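PDB 4X27: fusolin from Entomopoxvirinae, which probably binds and oxidatively cleaves chitin as a copper-dependent lytic polysaccharide monooxygenase, and enhances viral virulence from crystalline viral spindles. Local coordinates for residues Ala56-Tyr61 with Arg101-Gly106; Ala142-Ser147 with Val213-Asn218. All blocks are in the same frame, centred on the assembly; numbering follows the deposited sequence.

Interaction 1. Residues Ala56-Tyr61 with Arg101-Gly106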
loop_
_atom_site.group_PDB
_atom_site.type_symbol
_atom_site.label_atom_id
_atom_site.label_comp_id
_atom_site.label_asym_id
_atom_site.label_seq_id
_atom_site.Cartn_x
_atom_site.Cartn_y
_atom_site.Cartn_z
ATOM N N ALA A 56 -29.604 -6.976 -18.257
ATOM C CA ALA A 56 -29.385 -7.864 -17.101
ATOM C C ALA A 56 -28.873 -9.224 -17.563
ATOM O O ALA A 56 -28.079 -9.823 -16.858
ATOM C CB ALA A 56 -30.654 -8.030 -16.292
ATOM N N SER A 57 -29.259 -9.676 -18.772
ATOM C CA SER A 57 -28.779 -10.939 -19.357
ATOM C C SER A 57 -27.278 -10.863 -19.677
ATOM O O SER A 57 -26.533 -11.763 -19.296
ATOM C CB SER A 57 -29.563 -11.282 -20.617
ATOM O OG SER A 57 -29.152 -12.531 -21.142
ATOM N N ALA A 58 -26.852 -9.798 -20.390
ATOM C CA ALA A 58 -25.466 -9.548 -20.794
ATOM C C ALA A 58 -24.530 -9.409 -19.588
ATOM O O ALA A 58 -23.420 -9.934 -19.626
ATOM C CB ALA A 58 -25.387 -8.294 -21.649
ATOM N N ALA A 59 -24.975 -8.706 -18.530
ATOM C CA ALA A 59 -24.168 -8.500 -17.324
ATOM C C ALA A 59 -24.076 -9.793 -16.504
ATOM O O ALA A 59 -22.968 -10.182 -16.120
ATOM C CB ALA A 59 -24.729 -7.358 -16.494
ATOM N N GLN A 60 -25.208 -10.506 -16.316
ATOM C CA GLN A 60 -25.211 -11.799 -15.594
ATOM C C GLN A 60 -24.414 -12.848 -16.374
ATOM O O GLN A 60 -23.734 -13.655 -15.748
ATOM C CB GLN A 60 -26.637 -12.298 -15.298
ATOM C CG GLN A 60 -27.326 -11.491 -14.189
ATOM C CD GLN A 60 -28.828 -11.564 -14.174
ATOM O OE1 GLN A 60 -29.466 -12.318 -14.927
ATOM N NE2 GLN A 60 -29.431 -10.774 -13.280
ATOM N N TYR A 61 -24.421 -12.784 -17.725
ATOM C CA TYR A 61 -23.652 -13.701 -18.576
ATOM C C TYR A 61 -22.139 -13.550 -18.295
ATOM O O TYR A 61 -21.438 -14.549 -18.219
ATOM C CB TYR A 61 -23.986 -13.488 -20.065
ATOM C CG TYR A 61 -23.187 -14.333 -21.028
ATOM C CD1 TYR A 61 -23.621 -15.601 -21.397
ATOM C CD2 TYR A 61 -22.029 -13.837 -21.628
ATOM C CE1 TYR A 61 -22.894 -16.378 -22.300
ATOM C CE2 TYR A 61 -21.320 -14.587 -22.564
ATOM C CZ TYR A 61 -21.748 -15.863 -22.886
ATOM O OH TYR A 61 -21.038 -16.611 -23.792
ATOM N N ARG A 101 -24.102 -8.899 -28.148
ATOM C CA ARG A 101 -25.104 -9.508 -29.016
ATOM C C ARG A 101 -24.658 -10.887 -29.499
ATOM O O ARG A 101 -25.502 -11.686 -29.914
ATOM C CB ARG A 101 -25.412 -8.593 -30.220
ATOM C CG ARG A 101 -26.079 -7.264 -29.826
ATOM C CD ARG A 101 -26.435 -6.375 -31.015
ATOM N NE ARG A 101 -27.600 -5.548 -30.710
ATOM C CZ ARG A 101 -27.556 -4.241 -30.467
ATOM N NH1 ARG A 101 -26.398 -3.588 -30.503
ATOM N NH2 ARG A 101 -28.667 -3.580 -30.172
ATOM N N ILE A 102 -23.342 -11.166 -29.440
ATOM C CA ILE A 102 -22.740 -12.394 -29.965
ATOM C C ILE A 102 -22.148 -13.309 -28.846
ATOM O O ILE A 102 -21.181 -12.940 -28.188
ATOM C CB ILE A 102 -21.669 -12.018 -31.036
ATOM C CG1 ILE A 102 -22.231 -10.948 -32.024
ATOM C CG2 ILE A 102 -21.154 -13.281 -31.768
ATOM C CD1 ILE A 102 -21.295 -10.410 -33.015
ATOM N N ARG A 103 -22.734 -14.527 -28.682
ATOM C CA ARG A 103 -22.310 -15.536 -27.704
ATOM C C ARG A 103 -21.979 -16.828 -28.428
ATOM O O ARG A 103 -22.824 -17.320 -29.177
ATOM C CB ARG A 103 -23.376 -15.797 -26.632
ATOM C CG ARG A 103 -23.660 -14.617 -25.759
ATOM C CD ARG A 103 -24.959 -14.754 -25.011
ATOM N NE ARG A 103 -25.212 -13.527 -24.265
ATOM C CZ ARG A 103 -26.256 -13.310 -23.484
ATOM N NH1 ARG A 103 -27.195 -14.231 -23.351
ATOM N NH2 ARG A 103 -26.374 -12.166 -22.835
ATOM N N PRO A 104 -20.756 -17.387 -28.265
ATOM C CA PRO A 104 -19.641 -16.876 -27.448
ATOM C C PRO A 104 -18.968 -15.677 -28.157
ATOM O O PRO A 104 -19.164 -15.504 -29.360
ATOM C CB PRO A 104 -18.750 -18.111 -27.271
ATOM C CG PRO A 104 -18.993 -18.955 -28.479
ATOM C CD PRO A 104 -20.388 -18.634 -28.976
ATOM N N PHE A 105 -18.280 -14.774 -27.418
ATOM C CA PHE A 105 -18.025 -14.889 -25.986
ATOM C C PHE A 105 -18.719 -13.760 -25.208
ATOM O O PHE A 105 -18.380 -13.509 -24.044
ATOM C CB PHE A 105 -16.509 -14.917 -25.738
ATOM C CG PHE A 105 -15.852 -16.177 -26.253
ATOM C CD1 PHE A 105 -15.784 -17.319 -25.461
ATOM C CD2 PHE A 105 -15.302 -16.223 -27.527
ATOM C CE1 PHE A 105 -15.195 -18.488 -25.951
ATOM C CE2 PHE A 105 -14.707 -17.392 -28.011
ATOM C CZ PHE A 105 -14.641 -18.509 -27.219
ATOM N N GLY A 106 -19.712 -13.131 -25.845
ATOM C CA GLY A 106 -20.480 -12.038 -25.265
ATOM C C GLY A 106 -19.622 -10.833 -24.954
ATOM O O GLY A 106 -18.619 -10.606 -25.630
HETATM O O HOH W 1 -18.562 -16.734 -22.751
#
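Helix 52-64 meets a loop here, and the backbones stay well apart: A58 and G106, the nearest pair, have their CA atoms 7.1 Å apart. Y61 and R103 bridge the gap, sliding past each other in opposite directions. The Y61 ring and the R103 guanidinium lie flat on one another with their planes 3° apart. The stack is off-centre; R103 CD sits more squarely over the same face and makes a CH-pi contact. The extended chain of R103 carries its guanidinium on to the helix. R103 NH2 donates to S57 OG at 3.3 Å, within the guanidinium plane, and R103 NH1 adds a weak bond to the same oxygen. F105 O approaches the ring edge, 3.5 Å from Y61 CE2. Y61 OH hydrogen-bonds a water at 2.7 Å; this water donates a weak bond to F105 O. Both the R103-P104 and P104-F105 peptides are cis. A58 packs on V41 and V45 of helix 32-47, so the contact ties two packed helices to the loop between helix 80-87 and strand 120-123 of the lytic polysaccharide monooxygenase domain. R103 thus couples cation-pi stacking to in-plane hydrogen bonding, which together restrict how its guanidinium can turn.

Interaction 2. Residues Ala142-Ser147 with Val213-Asn218. With CU (copper (II) ion), chain B.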
loop_
_atom_site.group_PDB
_atom_site.type_symbol
_atom_site.label_atom_id
_atom_site.label_comp_id
_atom_site.label_asym_id
_atom_site.label_seq_id
_atom_site.Cartn_x
_atom_site.Cartn_y
_atom_site.Cartn_z
ATOM N N ALA A 142 -13.977 -28.546 -16.966
ATOM C CA ALA A 142 -13.947 -29.446 -18.114
ATOM C C ALA A 142 -12.485 -29.826 -18.366
ATOM O O ALA A 142 -11.648 -28.940 -18.486
ATOM C CB ALA A 142 -14.560 -28.762 -19.351
ATOM N N ILE A 143 -12.176 -31.132 -18.404
ATOM C CA ILE A 143 -10.820 -31.657 -18.597
ATOM C C ILE A 143 -10.409 -31.601 -20.076
ATOM O O ILE A 143 -11.093 -32.161 -20.937
ATOM C CB ILE A 143 -10.675 -33.116 -18.019
ATOM C CG1 ILE A 143 -11.080 -33.204 -16.509
ATOM C CG2 ILE A 143 -9.261 -33.690 -18.263
ATOM C CD1 ILE A 143 -10.200 -32.268 -15.490
ATOM N N HIS A 144 -9.268 -30.948 -20.351
ATOM C CA HIS A 144 -8.700 -30.846 -21.694
ATOM C C HIS A 144 -7.211 -31.071 -21.684
ATOM O O HIS A 144 -6.491 -30.413 -20.933
ATOM C CB HIS A 144 -8.973 -29.485 -22.354
ATOM C CG HIS A 144 -10.403 -29.074 -22.404
ATOM N ND1 HIS A 144 -11.374 -29.895 -22.949
ATOM C CD2 HIS A 144 -10.968 -27.901 -22.038
ATOM C CE1 HIS A 144 -12.503 -29.214 -22.859
ATOM N NE2 HIS A 144 -12.308 -28.011 -22.304
ATOM N N GLU A 145 -6.750 -31.971 -22.556
ATOM C CA GLU A 145 -5.329 -32.296 -22.782
ATOM C C GLU A 145 -5.139 -32.667 -24.254
ATOM O O GLU A 145 -6.059 -33.273 -24.812
ATOM C CB GLU A 145 -4.834 -33.446 -21.870
ATOM C CG GLU A 145 -4.521 -33.056 -20.427
ATOM C CD GLU A 145 -3.501 -31.949 -20.217
ATOM O OE1 GLU A 145 -2.521 -31.861 -20.991
ATOM O OE2 GLU A 145 -3.701 -31.148 -19.278
ATOM N N PRO A 146 -3.993 -32.359 -24.916
ATOM C CA PRO A 146 -2.810 -31.617 -24.421
ATOM C C PRO A 146 -3.120 -30.119 -24.195
ATOM O O PRO A 146 -4.091 -29.584 -24.748
ATOM C CB PRO A 146 -1.757 -31.852 -25.527
ATOM C CG PRO A 146 -2.563 -32.052 -26.783
ATOM C CD PRO A 146 -3.831 -32.762 -26.328
ATOM N N SER A 147 -2.326 -29.466 -23.328
ATOM C CA SER A 147 -2.494 -28.051 -22.948
ATOM C C SER A 147 -1.248 -27.519 -22.270
ATOM O O SER A 147 -0.363 -28.291 -21.911
ATOM C CB SER A 147 -3.697 -27.868 -22.026
ATOM O OG SER A 147 -3.424 -28.281 -20.698
ATOM N N VAL A 213 -3.069 -15.341 -16.020
ATOM C CA VAL A 213 -2.936 -16.775 -16.295
ATOM C C VAL A 213 -3.662 -17.114 -17.574
ATOM O O VAL A 213 -4.876 -16.900 -17.685
ATOM C CB VAL A 213 -3.424 -17.657 -15.120
ATOM C CG1 VAL A 213 -3.372 -19.147 -15.473
ATOM C CG2 VAL A 213 -2.626 -17.376 -13.846
ATOM N N ARG A 214 -2.898 -17.668 -18.531
ATOM C CA ARG A 214 -3.373 -18.204 -19.800
ATOM C C ARG A 214 -3.280 -19.751 -19.776
ATOM O O ARG A 214 -2.202 -20.291 -19.576
ATOM C CB ARG A 214 -2.551 -17.613 -20.967
ATOM C CG ARG A 214 -2.733 -18.325 -22.313
ATOM C CD ARG A 214 -1.776 -17.808 -23.378
ATOM N NE ARG A 214 -2.154 -18.309 -24.699
ATOM C CZ ARG A 214 -1.308 -18.516 -25.704
ATOM N NH1 ARG A 214 -0.022 -18.244 -25.563
ATOM N NH2 ARG A 214 -1.745 -18.987 -26.859
ATOM N N TRP A 215 -4.410 -20.440 -19.956
ATOM C CA TRP A 215 -4.498 -21.889 -20.115
ATOM C C TRP A 215 -4.844 -22.175 -21.585
ATOM O O TRP A 215 -5.990 -21.997 -21.995
ATOM C CB TRP A 215 -5.517 -22.529 -19.154
ATOM C CG TRP A 215 -5.638 -24.019 -19.323
ATOM C CD1 TRP A 215 -4.629 -24.903 -19.594
ATOM C CD2 TRP A 215 -6.833 -24.806 -19.185
ATOM N NE1 TRP A 215 -5.117 -26.191 -19.614
ATOM C CE2 TRP A 215 -6.473 -26.158 -19.405
ATOM C CE3 TRP A 215 -8.172 -24.503 -18.886
ATOM C CZ2 TRP A 215 -7.408 -27.200 -19.357
ATOM C CZ3 TRP A 215 -9.096 -25.537 -18.828
ATOM C CH2 TRP A 215 -8.716 -26.865 -19.067
ATOM N N GLN A 216 -3.838 -22.607 -22.374
ATOM C CA GLN A 216 -3.968 -22.867 -23.798
ATOM C C GLN A 216 -4.011 -24.350 -24.146
ATOM O O GLN A 216 -3.114 -25.108 -23.782
ATOM C CB GLN A 216 -2.804 -22.189 -24.563
ATOM C CG GLN A 216 -2.873 -22.270 -26.111
ATOM C CD GLN A 216 -4.035 -21.526 -26.713
ATOM O OE1 GLN A 216 -4.196 -20.337 -26.525
ATOM N NE2 GLN A 216 -4.858 -22.204 -27.489
ATOM N N ARG A 217 -5.034 -24.744 -24.926
ATOM C CA ARG A 217 -5.169 -26.095 -25.469
ATOM C C ARG A 217 -4.276 -26.240 -26.717
ATOM O O ARG A 217 -4.286 -25.355 -27.582
ATOM C CB ARG A 217 -6.624 -26.401 -25.842
ATOM C CG ARG A 217 -7.617 -26.303 -24.687
ATOM C CD ARG A 217 -9.011 -26.682 -25.134
ATOM N NE ARG A 217 -9.062 -28.090 -25.538
ATOM C CZ ARG A 217 -10.168 -28.720 -25.900
ATOM N NH1 ARG A 217 -11.325 -28.083 -25.915
ATOM N NH2 ARG A 217 -10.128 -30.005 -26.228
ATOM N N ASN A 218 -3.511 -27.349 -26.804
ATOM C CA ASN A 218 -2.684 -27.671 -27.967
ATOM C C ASN A 218 -3.558 -28.388 -28.968
ATOM O O ASN A 218 -3.573 -29.619 -28.983
ATOM C CB ASN A 218 -1.474 -28.547 -27.586
ATOM C CG ASN A 218 -0.546 -27.927 -26.588
ATOM O OD1 ASN A 218 -0.635 -28.213 -25.404
ATOM N ND2 ASN A 218 0.375 -27.091 -27.047
HETATM CU CU CU B . -13.468 -26.267 -21.800
HETATM O O HOH W 2 -7.588 -31.653 -27.230
HETATM O O HOH W 3 -6.752 -29.774 -25.424
#
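H144 and R217 meet because each has CG anti to its carbonyl carbon (chi1 -54° and -59°) and the R217 chain bends at chi3, 65°. The bend lays the guanidinium flat on the H144 imidazole, centres 3.6 Å apart. R217 NH1 lies over the middle of the ring. A142 O sits above the opposite face, toward the rim. H144 NE2 binds copper at 2.1 Å, and H1 completes the protein part of the site. This is the histidine brace of lytic polysaccharide monooxygenases, in which the N-terminal histidine and a second histidine hold the metal. R217 lies on the second histidine as a second-shell group, and its positive charge may make that ring a slightly poorer electron donor. Two waters tie the guanidinium to the loop: one joins R217 NE to P146 O, the other R217 NH2 to E145 O.

Next to the site, strand 209-217 runs antiparallel to the start of strand 147-154. S147 and R217 form a non-hydrogen-bonded pair. W215 NE1 donates to S147 OG at 2.9 Å, close to the indole plane, and A142 O also lies at the indole edge. The W215 and H144 rings are nearly parallel but barely overlap. F149 stacks on W215, and Y196 meets it edge-to-face. At the strand end N218 N donates to P146 O at 3.1 Å from above the carbonyl plane. P146 CG rests 3.8 Å from N218 CB, the two side chains crossing at a slant. Q216 NE2 donates almost straight to R217 O at 3.2 Å, while its OE1 accepts from R214 NH2.

In the fold
Both contacts are partly buried and lie about as far from the chain centre. Their centres are 23 Å apart, and they do not touch. Interaction 1 joins a helix to a loop, whereas interaction 2 joins the loop leading into strand 147-154, and the start of that strand, to strand 209-217 beside the copper. Each has an arginine stacked on a flat ring. In interaction 1 it bonds directly to a helix; in interaction 2 waters link it to a loop at the metal site. Interaction 2 buries more surface, 442 against 254 Å², and has an aromatic cluster behind it. The nearest atom of the F105 side chain is about 9 Å from the copper bound by H144.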